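Local coordinates for protein folylpolyglutamate synthase/dihydrofolate synthase (Thermotoga maritima, PDB 1O5Z) that probably adds glutamate to dihydropteroate and to tetrahydrofolate polyglutamates in magnesium- and ATP-dependent ligase reactions of folate biosynthesis, at residues 382-387 with 400-405. Sequence-based numbering, arbitrary orientation.
Sequences KDMNSL and VIEDPL. With SO4 (sulfate ion), chain E.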
loop_
_atom_site.group_PDB
_atom_site.type_symbol
_atom_site.label_atom_id
_atom_site.label_comp_id
_atom_site.label_asym_id
_atom_site.label_seq_id
_atom_site.Cartn_x
_atom_site.Cartn_y
_atom_site.Cartn_z
ATOM N N LYS A 382 13.936 -20.675 1.591
ATOM C CA LYS A 382 14.531 -22.000 1.313
ATOM C C LYS A 382 14.745 -22.221 -0.188
ATOM O O LYS A 382 14.164 -21.528 -1.018
ATOM C CB LYS A 382 13.755 -23.178 1.980
ATOM C CG LYS A 382 12.450 -23.640 1.348
ATOM C CD LYS A 382 11.869 -24.863 2.101
ATOM C CE LYS A 382 10.906 -25.720 1.245
ATOM N NZ LYS A 382 10.612 -27.094 1.810
ATOM N N ASP A 383 15.628 -23.172 -0.493
ATOM C CA ASP A 383 15.961 -23.613 -1.860
ATOM C C ASP A 383 16.617 -22.595 -2.748
ATOM O O ASP A 383 16.297 -22.502 -3.946
ATOM C CB ASP A 383 14.732 -24.139 -2.597
ATOM C CG ASP A 383 14.503 -25.554 -2.353
ATOM O OD1 ASP A 383 13.315 -25.941 -2.306
ATOM O OD2 ASP A 383 15.453 -26.345 -2.202
ATOM N N MET A 384 17.566 -21.868 -2.188
ATOM C CA MET A 384 18.388 -21.010 -2.992
ATOM C C MET A 384 18.930 -21.807 -4.183
ATOM O O MET A 384 19.050 -21.321 -5.307
ATOM C CB MET A 384 19.526 -20.506 -2.139
ATOM C CG MET A 384 20.443 -19.596 -2.855
ATOM S SD MET A 384 19.527 -18.154 -3.483
ATOM C CE MET A 384 20.934 -17.121 -3.891
ATOM N N ASN A 385 19.214 -23.065 -3.920
ATOM C CA ASN A 385 19.849 -23.927 -4.885
ATOM C C ASN A 385 19.048 -24.047 -6.190
ATOM O O ASN A 385 19.589 -23.861 -7.282
ATOM C CB ASN A 385 20.059 -25.321 -4.261
ATOM C CG ASN A 385 19.883 -25.325 -2.717
ATOM O OD1 ASN A 385 19.258 -26.249 -2.162
ATOM N ND2 ASN A 385 20.417 -24.293 -2.033
ATOM N N SER A 386 17.762 -24.361 -6.071
ATOM C CA SER A 386 16.932 -24.587 -7.254
ATOM C C SER A 386 16.513 -23.260 -7.868
ATOM O O SER A 386 16.293 -23.209 -9.068
ATOM C CB SER A 386 15.722 -25.503 -6.967
ATOM O OG SER A 386 14.936 -24.983 -5.912
ATOM N N LEU A 387 16.437 -22.203 -7.065
ATOM C CA LEU A 387 16.221 -20.857 -7.593
ATOM C C LEU A 387 17.275 -20.474 -8.605
ATOM O O LEU A 387 16.965 -19.982 -9.699
ATOM C CB LEU A 387 16.237 -19.801 -6.476
ATOM C CG LEU A 387 16.092 -18.327 -6.924
ATOM C CD1 LEU A 387 14.847 -18.085 -7.812
ATOM C CD2 LEU A 387 16.077 -17.333 -5.748
ATOM N N VAL A 400 25.499 -15.305 -8.481
ATOM C CA VAL A 400 24.885 -15.499 -7.199
ATOM C C VAL A 400 25.641 -14.638 -6.247
ATOM O O VAL A 400 26.828 -14.842 -6.027
ATOM C CB VAL A 400 24.954 -16.962 -6.731
ATOM C CG1 VAL A 400 24.150 -17.144 -5.421
ATOM C CG2 VAL A 400 24.447 -17.902 -7.832
ATOM N N ILE A 401 24.949 -13.649 -5.697
ATOM C CA ILE A 401 25.512 -12.853 -4.597
ATOM C C ILE A 401 24.493 -12.946 -3.497
ATOM O O ILE A 401 23.406 -12.318 -3.548
ATOM C CB ILE A 401 25.761 -11.385 -4.971
ATOM C CG1 ILE A 401 26.660 -11.248 -6.201
ATOM C CG2 ILE A 401 26.410 -10.674 -3.802
ATOM C CD1 ILE A 401 26.872 -9.813 -6.630
ATOM N N GLU A 402 24.830 -13.758 -2.515
ATOM C CA GLU A 402 23.854 -14.189 -1.535
ATOM C C GLU A 402 23.337 -13.086 -0.607
ATOM O O GLU A 402 22.142 -13.009 -0.340
ATOM C CB GLU A 402 24.418 -15.382 -0.793
ATOM C CG GLU A 402 24.464 -16.563 -1.740
ATOM C CD GLU A 402 24.420 -17.875 -0.994
ATOM O OE1 GLU A 402 24.271 -17.833 0.255
ATOM O OE2 GLU A 402 24.511 -18.947 -1.659
ATOM N N ASP A 403 24.244 -12.228 -0.136
ATOM C CA ASP A 403 23.876 -11.042 0.602
ATOM C C ASP A 403 23.342 -10.011 -0.350
ATOM O O ASP A 403 24.099 -9.522 -1.194
ATOM C CB ASP A 403 25.091 -10.449 1.308
ATOM C CG ASP A 403 24.799 -9.125 2.002
ATOM O OD1 ASP A 403 23.626 -8.722 2.182
ATOM O OD2 ASP A 403 25.725 -8.397 2.418
ATOM N N PRO A 404 22.061 -9.653 -0.219
ATOM C CA PRO A 404 21.449 -8.738 -1.197
ATOM C C PRO A 404 22.029 -7.324 -1.176
ATOM O O PRO A 404 21.851 -6.596 -2.116
ATOM C CB PRO A 404 19.961 -8.737 -0.804
ATOM C CG PRO A 404 19.888 -9.213 0.576
ATOM C CD PRO A 404 21.067 -10.145 0.764
ATOM N N LEU A 405 22.666 -6.923 -0.083
ATOM C CA LEU A 405 23.266 -5.595 0.031
ATOM C C LEU A 405 24.596 -5.564 -0.706
ATOM O O LEU A 405 24.989 -4.502 -1.257
ATOM C CB LEU A 405 23.506 -5.211 1.507
ATOM C CG LEU A 405 22.281 -5.347 2.413
ATOM C CD1 LEU A 405 22.659 -4.998 3.856
ATOM C CD2 LEU A 405 21.135 -4.560 1.923
HETATM S S SO4 E . 18.726 -23.272 1.069
HETATM O O1 SO4 E . 18.232 -22.105 0.328
HETATM O O2 SO4 E . 20.180 -23.257 0.846
HETATM O O3 SO4 E . 18.225 -24.480 0.399
HETATM O O4 SO4 E . 18.215 -23.169 2.455
#
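M384 and V400 meet tip to tip through their methyl groups, CE of M384 lying 3.6 Å from CG1 of V400. The methionine CG stands anti to the backbone N (chi1 -179°), and a bend at chi2 then carries the terminal methyl to the valine. A long, unbranched, flexible chain suits this place, since the nearest CA atoms, those of M384 and E402, lie 8.9 Å apart. M384 CE is also 4.2 Å from E402 CG. Glutamate suits this exposed position because its CG methylene can meet the methyl, while its carboxylate lies beyond the apolar contact. V373 of the neighbouring strand and R375 also touch the buried M384.

The polar bonds fall at two helix starts. At the first, a sulfate, probably from the crystallisation liquor, sits over the opening turn of helix 384-394. M384 N gives its O1 a short, nearly straight bond of 2.6 Å (169°), the amide ND2 of N385 reaches O2 at 3.1 Å, and D383 N adds a weak bond to O3. The D383 side chain, at the N-cap position, makes no capping bond; the sulfate instead takes N-H groups there. Such groups at a helix N-terminus suit an anion, and the helix dipole would probably favour it. At the second, D403 is the N-cap of helix 404-409: its OD1 accepts from L405 N at 3.0 Å, met from above the carboxylate plane. P404, lacking an N-H, fits the first turn, where none is needed.

In the glutamate ligase domain, the contact joins the start of helix 384-394 to the end of edge strand 399-400 and the turn after it. Its cohesion is apolar and rests largely on one methionine methyl, while the polar groups bind the anion at one helix start and cap the other.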